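Local coordinates for putative phosphonate binding protein for ABC transporter (Prochlorococcus marinus str. MIT 9301, PDB 5LQ5), which binds inorganic phosphite strongly in the periplasm, probably as the solute-binding component of an ABC transporter that imports it, at residues E89-F94 with T200-D205; S126-L131 with A174-V179. All coordinates share one frame; numbering follows the deposited sequence. Where two conformers were deposited one is given.

Interaction 1 of 2, residues E89-F94 with T200-D205; sequences EFKSVF and TPEYVD. With PO3 (phosphite ion), chain B.
A single antiparallel bridge, the hydrogen-bonded pair Phe90 and Tyr203, joins the two connections that run between the lobes of the binding protein; Phe90 N reaches Tyr203 O at 2.8 Å, and Tyr203 N returns to Phe90 O. Further along, Thr200 N points almost straight (177°) at Ser92 O, in its carbonyl plane. The other half of that pairing is made by a side chain: Thr200 OG1, set between its own N and carbonyl carbon (chi1 73°), accepts from Ser92 N at 3.0 Å and donates to Pro201 O, on a lone pair. Its methyl CG2 meets the edge of the Phe94 ring. Tyr203 also takes the crowded first torsion (chi1 52°), which lays one ring face over Phe90 O, 3.4 Å from the plane. The ring ends at Ser92, where Tyr203 OH donates to Ser92 OG at 2.6 Å, and Ser92 OG is hydrogen-bonded in turn to Ser128 O. An alanine here removes the donor to Ser92 OG and the ring over Phe90 O, and would probably loosen the hold of residues 200-205 on 89-94. At the solvent side, the extended Lys91 and Glu202 chains lie alongside, pointing the same way, with Lys91 CE 3.6 Å from Glu202 CG but their charges short of a salt bridge. Phe90 crosses the Asp205 carboxylate obliquely, and its CD2 is 3.4 Å from Asp205 OD2; Tyr206 packs on the same ring edge-to-face. Asp205 OD1 accepts from Gly65 N, while OD2 lies 2.5 Å from phosphite O1. Of two acid groups so close, one probably carries a proton, which would let this carboxyl group approach the anion without full charge repulsion.

Interaction 2 of 2, residues S126-L131 with A174-V179; sequences STSGRL and ALNKQV. With PO3 (phosphite ion), chain B.
Phosphite O1 takes two hydrogen bonds from Ser128, whose N lies 2.9 Å from it and OG 2.7 Å, and has the carboxyl of Asp205 as a third close neighbour; the Ser128 hydroxyl is swung between backbone N and carbonyl carbon (chi1 69°). Thr127 holds O2 likewise through two bonds, its N-H (167°) and OG1 both donating at 2.8 Å. Ser126 OG, anti to its backbone N, donates to O3 and accepts from Gly129 N at 2.8 Å, so the N-cap hydroxyl serves helix and ligand together. This is the anion site of a periplasmic binding protein: the opening turn of helix 127-139, whose N-terminal dipole would favour a negative guest, faces the cleft, with Tyr46 and His158 also bonded to phosphite. The turn is widened, Leu131 N reaching back to Ser126 O. It packs on the end of strand 172-176 without cross-segment hydrogen bonds; Gly129 CA comes within 4.3 Å of Leu175 CA, and a side chain at Gly129 would collide with Ser126 OG. Ser128 OG rests 3.3 Å from Asn176 CB. Asn176 caps helix 177-186 through OD1, with Val179 N approaching from above the carbonyl plane, and gives ND2 to Tyr206 OH.

Both contacts are largely buried and meet at the phosphite, but interaction 1 reaches the surface through its charged side chains whereas every touching residue of interaction 2 is buried. Strands 92-97 and 172-176 are neighbours in one mixed sheet, and a backbone hydrogen bond from Val93 N to Leu175 O (2.8 Å) joins the two contacts there. Interaction 1 is held by backbone and hydroxyl hydrogen bonds between two interlobe connections and brings a carboxyl group to the ligand. Interaction 2 relies on close backbone packing between its segments and supplies the ligand with N-H and hydroxyl donors. Tyr203 OH also packs against Ser128 CB, so the connection 200-205 touches the first turn of helix 127-139.

Interaction 1 of 2, residues E89-F94 with T200-D205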
loop_
_atom_site.group_PDB
_atom_site.type_symbol
_atom_site.label_atom_id
_atom_site.label_comp_id
_atom_site.label_asym_id
_atom_site.label_seq_id
_atom_site.Cartn_x
_atom_site.Cartn_y
_atom_site.Cartn_z
ATOM N N GLU A 89 11.615 1.360 -5.337
ATOM C CA GLU A 89 11.387 1.827 -6.724
ATOM C C GLU A 89 9.957 1.502 -7.208
ATOM O O GLU A 89 9.743 0.901 -8.279
ATOM C CB GLU A 89 12.442 1.254 -7.695
ATOM C CG GLU A 89 12.463 -0.273 -7.801
ATOM C CD GLU A 89 13.694 -0.898 -7.161
ATOM O OE1 GLU A 89 13.954 -0.604 -5.978
ATOM O OE2 GLU A 89 14.415 -1.669 -7.836
ATOM N N PHE A 90 8.992 1.920 -6.382
ATOM C CA PHE A 90 7.589 1.546 -6.563
ATOM C C PHE A 90 6.955 2.474 -7.613
ATOM O O PHE A 90 7.348 3.615 -7.754
ATOM C CB PHE A 90 6.828 1.610 -5.233
ATOM C CG PHE A 90 5.679 0.654 -5.155
ATOM C CD1 PHE A 90 5.911 -0.670 -4.871
ATOM C CD2 PHE A 90 4.357 1.050 -5.411
ATOM C CE1 PHE A 90 4.908 -1.600 -4.868
ATOM C CE2 PHE A 90 3.330 0.108 -5.380
ATOM C CZ PHE A 90 3.609 -1.226 -5.121
ATOM N N LYS A 91 5.946 1.951 -8.297
ATOM C CA LYS A 91 5.232 2.661 -9.358
ATOM C C LYS A 91 3.713 2.496 -9.276
ATOM O O LYS A 91 3.209 1.496 -8.771
ATOM C CB LYS A 91 5.682 2.196 -10.752
ATOM C CG LYS A 91 7.154 2.387 -10.995
ATOM C CD LYS A 91 7.528 1.710 -12.309
ATOM C CE LYS A 91 8.990 1.946 -12.640
ATOM N NZ LYS A 91 9.283 1.387 -13.987
ATOM N N SER A 92 3.019 3.511 -9.787
ATOM C CA SER A 92 1.597 3.432 -10.032
ATOM C C SER A 92 1.342 3.234 -11.518
ATOM O O SER A 92 2.187 3.527 -12.380
ATOM C CB SER A 92 0.882 4.708 -9.600
ATOM O OG SER A 92 1.103 5.018 -8.224
ATOM N N VAL A 93 0.125 2.803 -11.793
ATOM C CA VAL A 93 -0.462 2.826 -13.125
ATOM C C VAL A 93 -1.745 3.633 -13.134
ATOM O O VAL A 93 -2.526 3.667 -12.157
ATOM C CB VAL A 93 -0.743 1.417 -13.687
ATOM C CG1 VAL A 93 0.574 0.669 -13.832
ATOM C CG2 VAL A 93 -1.747 0.617 -12.834
ATOM N N PHE A 94 -1.908 4.353 -14.226
ATOM C CA PHE A 94 -3.176 4.901 -14.625
ATOM C C PHE A 94 -3.821 3.936 -15.605
ATOM O O PHE A 94 -3.170 3.485 -16.554
ATOM C CB PHE A 94 -3.019 6.269 -15.265
ATOM C CG PHE A 94 -2.676 7.379 -14.286
ATOM C CD1 PHE A 94 -3.620 8.302 -13.889
ATOM C CD2 PHE A 94 -1.401 7.507 -13.785
ATOM C CE1 PHE A 94 -3.285 9.339 -13.028
ATOM C CE2 PHE A 94 -1.051 8.529 -12.899
ATOM C CZ PHE A 94 -1.999 9.446 -12.509
ATOM N N THR A 200 3.864 5.421 -14.024
ATOM C CA THR A 200 4.522 6.565 -13.391
ATOM C C THR A 200 6.021 6.383 -13.138
ATOM O O THR A 200 6.522 5.240 -13.141
ATOM C CB THR A 200 3.884 6.905 -12.022
ATOM O OG1 THR A 200 4.248 5.926 -11.016
ATOM C CG2 THR A 200 2.323 7.013 -12.132
ATOM N N PRO A 201 6.724 7.496 -12.845
ATOM C CA PRO A 201 8.040 7.400 -12.237
ATOM C C PRO A 201 8.008 6.682 -10.883
ATOM O O PRO A 201 6.937 6.471 -10.299
ATOM C CB PRO A 201 8.442 8.868 -12.036
ATOM C CG PRO A 201 7.671 9.631 -13.042
ATOM C CD PRO A 201 6.359 8.909 -13.094
ATOM N N GLU A 202 9.193 6.305 -10.440
ATOM C CA GLU A 202 9.403 5.571 -9.175
ATOM C C GLU A 202 9.378 6.462 -7.940
ATOM O O GLU A 202 9.732 7.646 -8.001
ATOM C CB GLU A 202 10.757 4.845 -9.173
ATOM C CG GLU A 202 10.891 3.793 -10.268
ATOM C CD GLU A 202 12.321 3.552 -10.744
ATOM O OE1 GLU A 202 13.134 4.495 -10.795
ATOM O OE2 GLU A 202 12.631 2.397 -11.095
ATOM N N TYR A 203 8.993 5.846 -6.826
ATOM C CA TYR A 203 8.935 6.488 -5.507
ATOM C C TYR A 203 9.009 5.362 -4.446
ATOM O O TYR A 203 8.929 4.190 -4.780
ATOM C CB TYR A 203 7.661 7.381 -5.341
ATOM C CG TYR A 203 6.405 6.646 -5.679
ATOM C CD1 TYR A 203 5.796 5.838 -4.715
ATOM C CD2 TYR A 203 5.854 6.686 -6.972
ATOM C CE1 TYR A 203 4.663 5.110 -5.014
ATOM C CE2 TYR A 203 4.705 5.965 -7.277
ATOM C CZ TYR A 203 4.127 5.157 -6.292
ATOM O OH TYR A 203 3.006 4.404 -6.570
ATOM N N VAL A 204 9.118 5.734 -3.168
ATOM C CA VAL A 204 9.189 4.731 -2.075
ATOM C C VAL A 204 7.771 4.426 -1.574
ATOM O O VAL A 204 6.940 5.315 -1.541
ATOM C CB VAL A 204 10.071 5.195 -0.896
ATOM C CG1 VAL A 204 9.422 6.303 -0.098
ATOM C CG2 VAL A 204 10.378 4.037 0.013
ATOM N N ASP A 205 7.503 3.193 -1.145
ATOM C CA ASP A 205 6.148 2.854 -0.696
ATOM C C ASP A 205 6.124 1.954 0.553
ATOM O O ASP A 205 6.323 2.442 1.688
ATOM C CB ASP A 205 5.290 2.355 -1.867
ATOM C CG ASP A 205 3.766 2.435 -1.571
ATOM O OD1 ASP A 205 3.370 2.738 -0.407
ATOM O OD2 ASP A 205 2.963 2.285 -2.530
HETATM P P PO3 B . -0.287 2.412 -0.676
HETATM O O1 PO3 B . 0.513 2.596 -2.008
HETATM O O2 PO3 B . -0.085 3.579 0.376
HETATM O O3 PO3 B . -1.793 2.151 -0.956
#

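Interaction 2 of 2, residues S126-L131 with A174-V179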
loop_
_atom_site.group_PDB
_atom_site.type_symbol
_atom_site.label_atom_id
_atom_site.label_comp_id
_atom_site.label_asym_id
_atom_site.label_seq_id
_atom_site.Cartn_x
_atom_site.Cartn_y
_atom_site.Cartn_z
ATOM N N SER A 126 -3.754 6.708 0.347
ATOM C CA SER A 126 -2.893 5.780 -0.455
ATOM C C SER A 126 -1.738 6.509 -1.149
ATOM O O SER A 126 -1.926 7.574 -1.748
ATOM C CB SER A 126 -3.716 5.036 -1.504
ATOM O OG SER A 126 -2.864 4.210 -2.286
ATOM N N THR A 127 -0.543 5.960 -1.009
ATOM C CA THR A 127 0.629 6.454 -1.708
ATOM C C THR A 127 0.512 6.245 -3.229
ATOM O O THR A 127 0.586 7.207 -4.012
ATOM C CB THR A 127 1.913 5.760 -1.185
ATOM O OG1 THR A 127 1.853 5.651 0.264
ATOM C CG2 THR A 127 3.144 6.578 -1.606
ATOM N N SER A 128 0.351 4.976 -3.603
ATOM C CA SER A 128 0.283 4.558 -5.011
ATOM C C SER A 128 -1.070 4.766 -5.696
ATOM O O SER A 128 -1.165 4.784 -6.918
ATOM C CB SER A 128 0.715 3.112 -5.136
ATOM O OG SER A 128 -0.221 2.216 -4.561
ATOM N N GLY A 129 -2.093 4.975 -4.876
ATOM C CA GLY A 129 -3.450 5.148 -5.368
ATOM C C GLY A 129 -3.980 6.562 -5.252
ATOM O O GLY A 129 -5.027 6.868 -5.779
ATOM N N ARG A 130 -3.236 7.431 -4.582
ATOM C CA ARG A 130 -3.693 8.816 -4.426
ATOM C C ARG A 130 -2.568 9.837 -4.434
ATOM O O ARG A 130 -2.560 10.711 -5.287
ATOM C CB ARG A 130 -4.562 9.007 -3.187
ATOM C CG ARG A 130 -5.278 10.351 -3.122
ATOM C CD ARG A 130 -4.440 11.441 -2.493
ATOM N NE ARG A 130 -5.092 12.751 -2.643
ATOM C CZ ARG A 130 -6.086 13.211 -1.872
ATOM N NH1 ARG A 130 -6.511 12.523 -0.826
ATOM N NH2 ARG A 130 -6.653 14.392 -2.150
ATOM N N LEU A 131 -1.656 9.764 -3.460
ATOM C CA LEU A 131 -0.674 10.822 -3.253
ATOM C C LEU A 131 0.172 11.028 -4.502
ATOM O O LEU A 131 0.284 12.158 -5.028
ATOM C CB LEU A 131 0.207 10.535 -2.039
ATOM C CG LEU A 131 1.131 11.694 -1.653
ATOM C CD1 LEU A 131 0.365 12.831 -0.976
ATOM C CD2 LEU A 131 2.313 11.205 -0.801
ATOM N N ALA A 174 -6.247 5.390 -10.883
ATOM C CA ALA A 174 -4.858 5.112 -10.589
ATOM C C ALA A 174 -4.702 4.162 -9.453
ATOM O O ALA A 174 -5.452 4.224 -8.468
ATOM C CB ALA A 174 -4.096 6.396 -10.300
ATOM N N LEU A 175 -3.694 3.305 -9.557
ATOM C CA LEU A 175 -3.458 2.287 -8.529
ATOM C C LEU A 175 -2.033 1.757 -8.520
ATOM O O LEU A 175 -1.252 1.997 -9.434
ATOM C CB LEU A 175 -4.455 1.124 -8.641
ATOM C CG LEU A 175 -4.299 0.262 -9.891
ATOM C CD1 LEU A 175 -4.621 -1.176 -9.514
ATOM C CD2 LEU A 175 -5.187 0.770 -11.015
ATOM N N ASN A 176 -1.758 1.007 -7.464
ATOM C CA ASN A 176 -0.566 0.154 -7.256
ATOM C C ASN A 176 -0.303 -0.718 -8.516
ATOM O O ASN A 176 -1.156 -1.490 -8.932
ATOM C CB ASN A 176 -0.878 -0.691 -6.021
ATOM C CG ASN A 176 0.158 -1.725 -5.683
ATOM O OD1 ASN A 176 0.736 -2.358 -6.562
ATOM N ND2 ASN A 176 0.375 -1.942 -4.387
ATOM N N LYS A 177 0.888 -0.635 -9.089
ATOM C CA LYS A 177 1.197 -1.351 -10.373
ATOM C C LYS A 177 1.249 -2.881 -10.162
ATOM O O LYS A 177 0.798 -3.653 -11.009
ATOM C CB LYS A 177 2.520 -0.853 -10.964
ATOM C CG LYS A 177 2.991 -1.637 -12.198
ATOM C CD LYS A 177 4.113 -0.854 -12.868
ATOM C CE LYS A 177 4.602 -1.520 -14.150
ATOM N NZ LYS A 177 5.531 -2.630 -13.840
ATOM N N GLN A 178 1.785 -3.308 -9.016
ATOM C CA GLN A 178 1.810 -4.753 -8.658
ATOM C C GLN A 178 0.410 -5.373 -8.559
ATOM O O GLN A 178 0.166 -6.476 -8.994
ATOM C CB GLN A 178 2.579 -4.997 -7.348
ATOM C CG GLN A 178 2.920 -6.451 -7.094
ATOM C CD GLN A 178 3.951 -6.981 -8.083
ATOM O OE1 GLN A 178 5.061 -6.471 -8.142
ATOM N NE2 GLN A 178 3.582 -8.004 -8.863
ATOM N N VAL A 179 -0.522 -4.623 -7.992
ATOM C CA VAL A 179 -1.892 -5.089 -7.848
ATOM C C VAL A 179 -2.546 -5.202 -9.236
ATOM O O VAL A 179 -3.260 -6.154 -9.518
ATOM C CB VAL A 179 -2.734 -4.201 -6.895
ATOM C CG1 VAL A 179 -4.204 -4.585 -6.933
ATOM C CG2 VAL A 179 -2.242 -4.336 -5.456
HETATM P P PO3 B . -0.287 2.412 -0.676
HETATM O O1 PO3 B . 0.513 2.596 -2.008
HETATM O O2 PO3 B . -0.085 3.579 0.376
HETATM O O3 PO3 B . -1.793 2.151 -0.956
#